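Local coordinates for protein putative NADPH-dependent oxidoreductase (Desulfitobacterium hafniense DCB-2, PDB 3DB2) that is a putative NADPH-dependent oxidoreductase, probably binding the dinucleotide through its Rossmann-fold domain, with a substrate that is not established, at residues 24-29 and 263-268; 60-65 and 83-88; 126-131 and 307-312. One frame throughout, in Å; residues are numbered along the deposited sequence.

Contacts 1 and 3 lie about 10 Å apart between centres and touch, whereas contact 2 stands 24 to 26 Å away at the outer flank of the Rossmann domain. Contact 1 is a surface ion pair between exposed residues; contacts 2 and 3 are partly buried. Charge carries contacts 1 and 3, but differently: a long single approach at the solvent, against two hydrogen bonds of ordinary length around one carboxylate. Contact 2 is van der Waals packing around one leucine and joins neighbouring helices of one domain. Helix 302-316 ties contacts 1 and 3 together, since the 24-29 loop of contact 1 also has polar links to it.

Contact 1 of 3, residues 24-29 and 263-268; sequences YTKSEK and NSDVTD
K26 and D265 form a solvent-side salt bridge between two loops that belong to different halves of the protein. The 24-29 loop joins helix 15-24 to strand 30-36 in the Rossmann domain, and the 263-268 loop connects strands 250-256 and 271-278 of the mixed sheet. K26 NZ stops 3.5 Å from D265 OD2, at the long end for an ion pair, and no hydrogen bond accompanies it. Only 51 Å² is buried between the segments, consistent with an exposed ion pair that water is likely to weaken.

Reach is supplied mainly by the lysine. Its CG sits beside the backbone N, with chi1 at -53°, and the rest of the chain runs extended, carrying the amino group well across the gap. K26 CA and D265 CA are 10.6 Å apart. D265 presents its carboxylate from a more cramped torsion: CG lies between the backbone N and the carbonyl carbon (chi1 56°). The two side chains meet at about a right angle, end of lysine against one carboxylate oxygen.

K26 projects from a type I beta turn spanning Y24 to S27, closed by the bond from S27 N to Y24 O at 3.0 Å. This turn reverses the chain from the first helix of the Rossmann fold into its second strand. An ST turn follows directly, in which S27 OG accepts from K29 N at 3.1 Å. On the other side, V266 N bonds to N263 O at 3.0 Å, bending the backbone around D265.

Helix 302-316 lies against both loops: K26 packs on R304, while S264 touches H302 and L303. S27 OG makes a probable hydrogen bond with E308 of the same helix, and K29 NZ pairs with D312.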
loop_
_atom_site.group_PDB
_atom_site.type_symbol
_atom_site.label_atom_id
_atom_site.label_comp_id
_atom_site.label_asym_id
_atom_site.label_seq_id
_atom_site.Cartn_x
_atom_site.Cartn_y
_atom_site.Cartn_z
ATOM N N TYR C 24 24.991 -6.550 -22.043
ATOM C CA TYR C 24 25.520 -5.436 -22.839
ATOM C C TYR C 24 26.451 -5.939 -23.935
ATOM O O TYR C 24 26.650 -5.224 -24.929
ATOM C CB TYR C 24 26.178 -4.342 -22.002
ATOM C CG TYR C 24 27.393 -4.599 -21.170
ATOM C CD1 TYR C 24 28.640 -4.797 -21.762
ATOM C CD2 TYR C 24 27.322 -4.652 -19.790
ATOM C CE1 TYR C 24 29.774 -5.039 -21.013
ATOM C CE2 TYR C 24 28.453 -4.895 -19.016
ATOM C CZ TYR C 24 29.672 -5.084 -19.651
ATOM O OH TYR C 24 30.814 -5.327 -18.918
ATOM N N THR C 25 27.052 -7.122 -23.782
ATOM C CA THR C 25 28.011 -7.487 -24.853
ATOM C C THR C 25 27.251 -7.926 -26.098
ATOM O O THR C 25 27.856 -8.145 -27.149
ATOM C CB THR C 25 28.995 -8.571 -24.399
ATOM O OG1 THR C 25 28.278 -9.764 -24.014
ATOM C CG2 THR C 25 29.751 -8.089 -23.173
ATOM N N LYS C 26 25.926 -8.035 -26.014
ATOM C CA LYS C 26 25.129 -8.262 -27.217
ATOM C C LYS C 26 25.055 -7.038 -28.132
ATOM O O LYS C 26 24.667 -7.181 -29.297
ATOM C CB LYS C 26 23.696 -8.651 -26.873
ATOM C CG LYS C 26 23.562 -9.819 -25.922
ATOM C CD LYS C 26 22.074 -10.154 -25.797
ATOM C CE LYS C 26 21.869 -11.177 -24.684
ATOM N NZ LYS C 26 20.452 -11.659 -24.673
ATOM N N SER C 27 25.398 -5.875 -27.593
ATOM C CA SER C 27 25.297 -4.612 -28.306
ATOM C C SER C 27 26.406 -4.377 -29.343
ATOM O O SER C 27 27.590 -4.521 -29.027
ATOM C CB SER C 27 25.352 -3.446 -27.320
ATOM O OG SER C 27 25.007 -2.228 -27.960
ATOM N N GLU C 28 25.988 -3.968 -30.520
ATOM C CA GLU C 28 26.821 -3.467 -31.607
ATOM C C GLU C 28 27.412 -2.104 -31.305
ATOM O O GLU C 28 28.297 -1.605 -31.999
ATOM C CB GLU C 28 25.972 -3.376 -32.882
ATOM C CG GLU C 28 25.393 -4.718 -33.310
ATOM C CD GLU C 28 26.471 -5.759 -33.549
ATOM O OE1 GLU C 28 27.190 -6.126 -32.595
ATOM O OE2 GLU C 28 26.601 -6.210 -34.708
ATOM N N LYS C 29 26.915 -1.445 -30.255
ATOM C CA LYS C 29 27.359 -0.112 -29.877
ATOM C C LYS C 29 28.530 -0.151 -28.906
ATOM O O LYS C 29 29.138 0.886 -28.667
ATOM C CB LYS C 29 26.173 0.679 -29.281
ATOM C CG LYS C 29 25.093 0.880 -30.346
ATOM C CD LYS C 29 23.790 1.430 -29.820
ATOM C CE LYS C 29 23.217 2.539 -30.693
ATOM N NZ LYS C 29 22.065 3.200 -30.007
ATOM N N ASN C 263 17.380 -11.973 -16.700
ATOM C CA ASN C 263 17.065 -12.346 -18.066
ATOM C C ASN C 263 16.440 -11.167 -18.823
ATOM O O ASN C 263 15.270 -11.198 -19.187
ATOM C CB ASN C 263 16.142 -13.557 -18.009
ATOM C CG ASN C 263 16.540 -14.490 -16.868
ATOM O OD1 ASN C 263 16.281 -14.293 -15.683
ATOM N ND2 ASN C 263 17.221 -15.561 -17.234
ATOM N N SER C 264 17.247 -10.125 -19.010
ATOM C CA SER C 264 16.826 -8.736 -19.251
ATOM C C SER C 264 16.066 -8.581 -20.564
ATOM O O SER C 264 15.158 -7.736 -20.635
ATOM C CB SER C 264 17.962 -7.767 -19.029
ATOM O OG SER C 264 18.957 -7.997 -19.988
ATOM N N ASP C 265 16.314 -9.371 -21.618
ATOM C CA ASP C 265 15.532 -9.182 -22.817
ATOM C C ASP C 265 14.113 -9.758 -22.744
ATOM O O ASP C 265 13.313 -9.461 -23.647
ATOM C CB ASP C 265 16.194 -9.802 -24.046
ATOM C CG ASP C 265 16.514 -11.273 -23.930
ATOM O OD1 ASP C 265 16.385 -11.862 -22.836
ATOM O OD2 ASP C 265 16.930 -11.826 -24.979
ATOM N N VAL C 266 13.801 -10.528 -21.729
ATOM C CA VAL C 266 12.467 -11.093 -21.574
ATOM C C VAL C 266 11.785 -10.774 -20.246
ATOM O O VAL C 266 10.718 -11.284 -19.890
ATOM C CB VAL C 266 12.510 -12.637 -21.748
ATOM C CG1 VAL C 266 12.782 -13.016 -23.191
ATOM C CG2 VAL C 266 13.554 -13.274 -20.843
ATOM N N THR C 267 12.383 -9.912 -19.440
ATOM C CA THR C 267 11.840 -9.540 -18.140
ATOM C C THR C 267 10.391 -9.044 -18.254
ATOM O O THR C 267 9.544 -9.453 -17.465
ATOM C CB THR C 267 12.653 -8.415 -17.499
ATOM O OG1 THR C 267 13.969 -8.940 -17.273
ATOM C CG2 THR C 267 12.135 -8.014 -16.118
ATOM N N ASP C 268 10.151 -8.186 -19.247
ATOM C CA ASP C 268 8.784 -7.680 -19.415
ATOM C C ASP C 268 7.744 -8.760 -19.674
ATOM O O ASP C 268 6.551 -8.570 -19.410
ATOM C CB ASP C 268 8.755 -6.699 -20.570
ATOM C CG ASP C 268 9.163 -5.282 -20.236
ATOM O OD1 ASP C 268 8.582 -4.702 -19.293
ATOM O OD2 ASP C 268 10.067 -4.715 -20.900
#

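Contact 2 of 3, residues 60-65 and 83-88; sequences ALLARE and IEQCAR
The shortest dependable polar bond here, from A87 N to I83 O at 2.8 Å, runs within helix 79-88 and spans Q85 and C86, the two residues that L62 touches from helix 58-62. Across the contact itself there is no hydrogen bond. L62 CA and C86 CA come within 7.0 Å, and the leucine fills the interval with its branched end.

The two methyls divide the work. CD1 of L62 lies over the turn at Q85, 3.8 Å from Q85 O and 3.9 Å from Q85 CG. CD2 of L62 goes to C86 instead, 4.0 Å from C86 CA and 4.1 Å from C86 SG. With CG of L62 beside its backbone N (chi1 -68°), the fork straddles two successive residues of the opposing helix. Q85 has its CG anti to the backbone N, chi1 -164°, and its extended chain crosses the leucine at a slant, laying CG, CD and NE2 all near the same methyl.

Both helices belong to beta-alpha-beta crossovers of the Rossmann sheet, helix 58-62 leading into strand 69-72 and helix 79-88 leaving it for strand 92-96. C86 also packs on I93 of that last strand, while L62 reaches S89 and K91 in the loop between helix 79-88 and strand 92-96. An alanine in place of L62 would probably open a gap between the helices, leaving Q85 CG and C86 SG without the methyls that cover them.

At the edge, Q85 NE2 makes a weak hydrogen bond with E59 OE2 on the leucine's own helix. With 134 Å² buried and no hydrogen bond between the segments, the contact rests on van der Waals packing of one leucine, part of it against a backbone carbonyl and the glutamine chain.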
loop_
_atom_site.group_PDB
_atom_site.type_symbol
_atom_site.label_atom_id
_atom_site.label_comp_id
_atom_site.label_asym_id
_atom_site.label_seq_id
_atom_site.Cartn_x
_atom_site.Cartn_y
_atom_site.Cartn_z
ATOM N N ALA C 60 46.578 0.799 -15.029
ATOM C CA ALA C 60 46.869 0.051 -16.246
ATOM C C ALA C 60 45.615 0.076 -17.117
ATOM O O ALA C 60 45.627 0.211 -18.335
ATOM C CB ALA C 60 47.307 -1.354 -15.896
ATOM N N LEU C 61 44.474 -0.054 -16.423
ATOM C CA LEU C 61 43.178 0.007 -17.132
ATOM C C LEU C 61 42.978 1.408 -17.680
ATOM O O LEU C 61 42.632 1.632 -18.845
ATOM C CB LEU C 61 42.074 -0.419 -16.174
ATOM C CG LEU C 61 40.633 -0.559 -16.655
ATOM C CD1 LEU C 61 39.961 -1.651 -15.837
ATOM C CD2 LEU C 61 39.947 0.789 -16.534
ATOM N N LEU C 62 43.213 2.414 -16.838
ATOM C CA LEU C 62 42.893 3.782 -17.253
ATOM C C LEU C 62 43.822 4.278 -18.342
ATOM O O LEU C 62 43.459 5.194 -19.090
ATOM C CB LEU C 62 42.894 4.645 -15.997
ATOM C CG LEU C 62 41.758 4.340 -15.011
ATOM C CD1 LEU C 62 41.959 5.049 -13.683
ATOM C CD2 LEU C 62 40.406 4.725 -15.618
ATOM N N ALA C 63 44.982 3.654 -18.456
ATOM C CA ALA C 63 45.958 4.019 -19.492
ATOM C C ALA C 63 45.524 3.565 -20.877
ATOM O O ALA C 63 46.055 4.040 -21.886
ATOM C CB ALA C 63 47.337 3.447 -19.187
ATOM N N ARG C 64 44.554 2.671 -20.988
ATOM C CA ARG C 64 44.041 2.301 -22.295
ATOM C C ARG C 64 43.162 3.362 -22.941
ATOM O O ARG C 64 42.145 3.784 -22.388
ATOM C CB ARG C 64 43.223 1.025 -22.139
ATOM C CG ARG C 64 43.913 -0.074 -21.342
ATOM C CD ARG C 64 43.095 -1.342 -21.499
ATOM N NE ARG C 64 43.819 -2.531 -21.105
ATOM C CZ ARG C 64 44.355 -3.482 -21.841
ATOM N NH1 ARG C 64 44.301 -3.466 -23.161
ATOM N NH2 ARG C 64 44.971 -4.478 -21.202
ATOM N N GLU C 65 43.546 3.821 -24.127
ATOM C CA GLU C 65 42.898 4.924 -24.809
ATOM C C GLU C 65 41.602 4.459 -25.457
ATOM O O GLU C 65 40.733 5.273 -25.761
ATOM C CB GLU C 65 43.891 5.540 -25.811
ATOM C CG GLU C 65 45.225 5.901 -25.149
ATOM C CD GLU C 65 45.822 7.211 -25.626
ATOM O OE1 GLU C 65 45.208 7.879 -26.487
ATOM O OE2 GLU C 65 46.925 7.574 -25.135
ATOM N N ILE C 83 34.669 6.065 -9.002
ATOM C CA ILE C 83 34.222 7.093 -9.954
ATOM C C ILE C 83 35.203 8.248 -10.002
ATOM O O ILE C 83 35.562 8.760 -11.072
ATOM C CB ILE C 83 32.795 7.593 -9.619
ATOM C CG1 ILE C 83 31.726 6.509 -9.738
ATOM C CG2 ILE C 83 32.427 8.787 -10.471
ATOM C CD1 ILE C 83 30.421 6.809 -8.976
ATOM N N GLU C 84 35.698 8.701 -8.865
ATOM C CA GLU C 84 36.618 9.851 -8.899
ATOM C C GLU C 84 37.882 9.489 -9.690
ATOM O O GLU C 84 38.288 10.270 -10.543
ATOM C CB GLU C 84 36.949 10.296 -7.490
ATOM C CG GLU C 84 35.906 11.085 -6.734
ATOM C CD GLU C 84 36.180 11.237 -5.253
ATOM O OE1 GLU C 84 36.907 10.408 -4.671
ATOM O OE2 GLU C 84 35.676 12.206 -4.639
ATOM N N GLN C 85 38.464 8.321 -9.414
ATOM C CA GLN C 85 39.658 7.920 -10.151
ATOM C C GLN C 85 39.386 7.775 -11.629
ATOM O O GLN C 85 40.162 8.233 -12.487
ATOM C CB GLN C 85 40.229 6.626 -9.574
ATOM C CG GLN C 85 41.670 6.397 -10.035
ATOM C CD GLN C 85 42.287 5.086 -9.651
ATOM O OE1 GLN C 85 41.696 4.233 -8.988
ATOM N NE2 GLN C 85 43.530 4.875 -10.062
ATOM N N CYS C 86 38.252 7.179 -12.017
ATOM C CA CYS C 86 38.003 7.009 -13.458
ATOM C C CYS C 86 37.661 8.322 -14.140
ATOM O O CYS C 86 38.153 8.639 -15.207
ATOM C CB CYS C 86 36.878 6.001 -13.687
ATOM S SG CYS C 86 37.245 4.369 -13.056
ATOM N N ALA C 87 36.792 9.135 -13.520
ATOM C CA ALA C 87 36.420 10.399 -14.138
ATOM C C ALA C 87 37.619 11.324 -14.273
ATOM O O ALA C 87 37.736 12.069 -15.263
ATOM C CB ALA C 87 35.299 11.042 -13.319
ATOM N N ARG C 88 38.532 11.304 -13.303
ATOM C CA ARG C 88 39.694 12.195 -13.435
ATOM C C ARG C 88 40.648 11.727 -14.526
ATOM O O ARG C 88 41.485 12.541 -14.947
ATOM C CB ARG C 88 40.408 12.331 -12.092
ATOM C CG ARG C 88 39.506 12.757 -10.961
ATOM C CD ARG C 88 40.229 12.796 -9.628
ATOM N NE ARG C 88 39.492 13.719 -8.749
ATOM C CZ ARG C 88 39.381 13.672 -7.433
ATOM N NH1 ARG C 88 39.983 12.712 -6.740
ATOM N NH2 ARG C 88 38.660 14.609 -6.819
#

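Contact 3 of 3, residues 126-131 and 307-312; sequences SRRLGA and VEEVAD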
loop_
_atom_site.group_PDB
_atom_site.type_symbol
_atom_site.label_atom_id
_atom_site.label_comp_id
_atom_site.label_asym_id
_atom_site.label_seq_id
_atom_site.Cartn_x
_atom_site.Cartn_y
_atom_site.Cartn_z
ATOM N N SER C 126 14.813 -0.350 -13.949
ATOM C CA SER C 126 13.385 -0.659 -13.916
ATOM C C SER C 126 12.530 0.306 -14.724
ATOM O O SER C 126 11.531 -0.080 -15.343
ATOM C CB SER C 126 12.873 -0.700 -12.436
ATOM O OG SER C 126 11.600 -1.315 -12.396
ATOM N N ARG C 127 12.878 1.602 -14.703
ATOM C CA ARG C 127 12.129 2.621 -15.404
ATOM C C ARG C 127 12.198 2.381 -16.918
ATOM O O ARG C 127 11.341 2.899 -17.622
ATOM C CB ARG C 127 12.595 4.050 -15.123
ATOM C CG ARG C 127 14.000 4.419 -15.511
ATOM C CD ARG C 127 14.168 5.911 -15.640
ATOM N NE ARG C 127 14.363 6.572 -14.343
ATOM C CZ ARG C 127 14.377 7.908 -14.265
ATOM N NH1 ARG C 127 14.208 8.646 -15.348
ATOM N NH2 ARG C 127 14.550 8.564 -13.123
ATOM N N ARG C 128 13.173 1.600 -17.352
ATOM C CA ARG C 128 13.357 1.308 -18.763
ATOM C C ARG C 128 12.467 0.178 -19.269
ATOM O O ARG C 128 12.289 0.024 -20.491
ATOM C CB ARG C 128 14.814 0.936 -19.047
ATOM C CG ARG C 128 15.854 1.810 -18.389
ATOM C CD ARG C 128 17.008 2.104 -19.306
ATOM N NE ARG C 128 17.714 3.278 -18.814
ATOM C CZ ARG C 128 17.988 4.436 -19.363
ATOM N NH1 ARG C 128 17.611 4.718 -20.583
ATOM N NH2 ARG C 128 18.664 5.339 -18.664
ATOM N N LEU C 129 11.920 -0.625 -18.358
ATOM C CA LEU C 129 11.062 -1.724 -18.764
ATOM C C LEU C 129 9.926 -1.208 -19.645
ATOM O O LEU C 129 9.505 -0.079 -19.431
ATOM C CB LEU C 129 10.501 -2.438 -17.545
ATOM C CG LEU C 129 11.489 -3.318 -16.760
ATOM C CD1 LEU C 129 10.892 -3.775 -15.449
ATOM C CD2 LEU C 129 11.884 -4.534 -17.600
ATOM N N GLY C 130 9.468 -2.021 -20.599
ATOM C CA GLY C 130 8.398 -1.565 -21.490
ATOM C C GLY C 130 7.164 -1.237 -20.650
ATOM O O GLY C 130 6.417 -0.332 -20.967
ATOM N N ALA C 131 6.967 -1.967 -19.559
ATOM C CA ALA C 131 5.797 -1.705 -18.707
ATOM C C ALA C 131 5.909 -0.340 -18.062
ATOM O O ALA C 131 4.912 0.365 -18.037
ATOM C CB ALA C 131 5.656 -2.783 -17.672
ATOM N N VAL C 307 23.114 0.745 -20.635
ATOM C CA VAL C 307 24.526 0.908 -21.006
ATOM C C VAL C 307 24.665 1.551 -22.380
ATOM O O VAL C 307 25.485 2.453 -22.611
ATOM C CB VAL C 307 25.260 -0.448 -20.915
ATOM C CG1 VAL C 307 26.754 -0.285 -21.189
ATOM C CG2 VAL C 307 25.021 -1.087 -19.539
ATOM N N GLU C 308 23.840 1.134 -23.339
ATOM C CA GLU C 308 23.811 1.684 -24.679
ATOM C C GLU C 308 23.512 3.189 -24.727
ATOM O O GLU C 308 23.992 3.901 -25.616
ATOM C CB GLU C 308 22.775 0.985 -25.575
ATOM C CG GLU C 308 23.273 -0.380 -26.067
ATOM C CD GLU C 308 22.214 -1.097 -26.878
ATOM O OE1 GLU C 308 21.009 -0.743 -26.805
ATOM O OE2 GLU C 308 22.571 -2.038 -27.611
ATOM N N GLU C 309 22.715 3.664 -23.771
ATOM C CA GLU C 309 22.372 5.073 -23.702
ATOM C C GLU C 309 23.636 5.883 -23.418
ATOM O O GLU C 309 23.854 7.008 -23.877
ATOM C CB GLU C 309 21.364 5.317 -22.583
ATOM C CG GLU C 309 21.265 6.745 -22.074
ATOM C CD GLU C 309 19.972 7.013 -21.326
ATOM O OE1 GLU C 309 18.877 6.913 -21.932
ATOM O OE2 GLU C 309 20.054 7.302 -20.123
ATOM N N VAL C 310 24.520 5.321 -22.587
ATOM C CA VAL C 310 25.734 6.103 -22.276
ATOM C C VAL C 310 26.577 6.238 -23.554
ATOM O O VAL C 310 27.083 7.313 -23.862
ATOM C CB VAL C 310 26.553 5.514 -21.131
ATOM C CG1 VAL C 310 27.740 6.419 -20.784
ATOM C CG2 VAL C 310 25.694 5.331 -19.886
ATOM N N ALA C 311 26.712 5.138 -24.280
ATOM C CA ALA C 311 27.419 5.081 -25.540
ATOM C C ALA C 311 26.795 6.044 -26.550
ATOM O O ALA C 311 27.545 6.739 -27.230
ATOM C CB ALA C 311 27.400 3.697 -26.167
ATOM N N ASP C 312 25.463 6.055 -26.591
ATOM C CA ASP C 312 24.775 6.992 -27.491
ATOM C C ASP C 312 25.128 8.427 -27.138
ATOM O O ASP C 312 25.411 9.241 -28.029
ATOM C CB ASP C 312 23.266 6.797 -27.437
ATOM C CG ASP C 312 22.811 5.622 -28.280
ATOM O OD1 ASP C 312 23.657 4.926 -28.855
ATOM O OD2 ASP C 312 21.591 5.375 -28.372
#
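R128 grips E309 end-on through both terminal nitrogens, a bidentate salt bridge that binds the 3-10 segment leading into helix 130-140 to helix 302-316. The 3-10 segment follows strand 120-123, an outermost strand of the Rossmann sheet within the chain, and both R128 and E309 touch its L121.

The buried R128 has both terminal nitrogens engaged by the carboxylate: NH1 of R128 donates to E309 OE1 at 2.9 Å, and NH2 of R128 to E309 OE2 at 2.8 Å. The NH2 bond is the more bent, with an N-H...acceptor angle of 149°. The two planes stand 77° apart, and both donors come in from above the carboxylate plane, while the oxygens lie only slightly tilted from the guanidinium plane. The arginine chain bends at chi2 (-139°) to bring its end there; the glutamate runs extended, its CG anti to the backbone N.

E309 OE2 accepts a second hydrogen bond, from the backbone N of E321. E321 OE1 also makes a long, weak ion pair with R128 NH1, and its OE2 pairs with R127 NH1. R127 NE is met by D188.

At the start of helix 130-140, L129 is the N-cap residue, yet the first amides are answered from another loop: D268 OD2 accepts from G130 N, and D268 OD1 from A131 N.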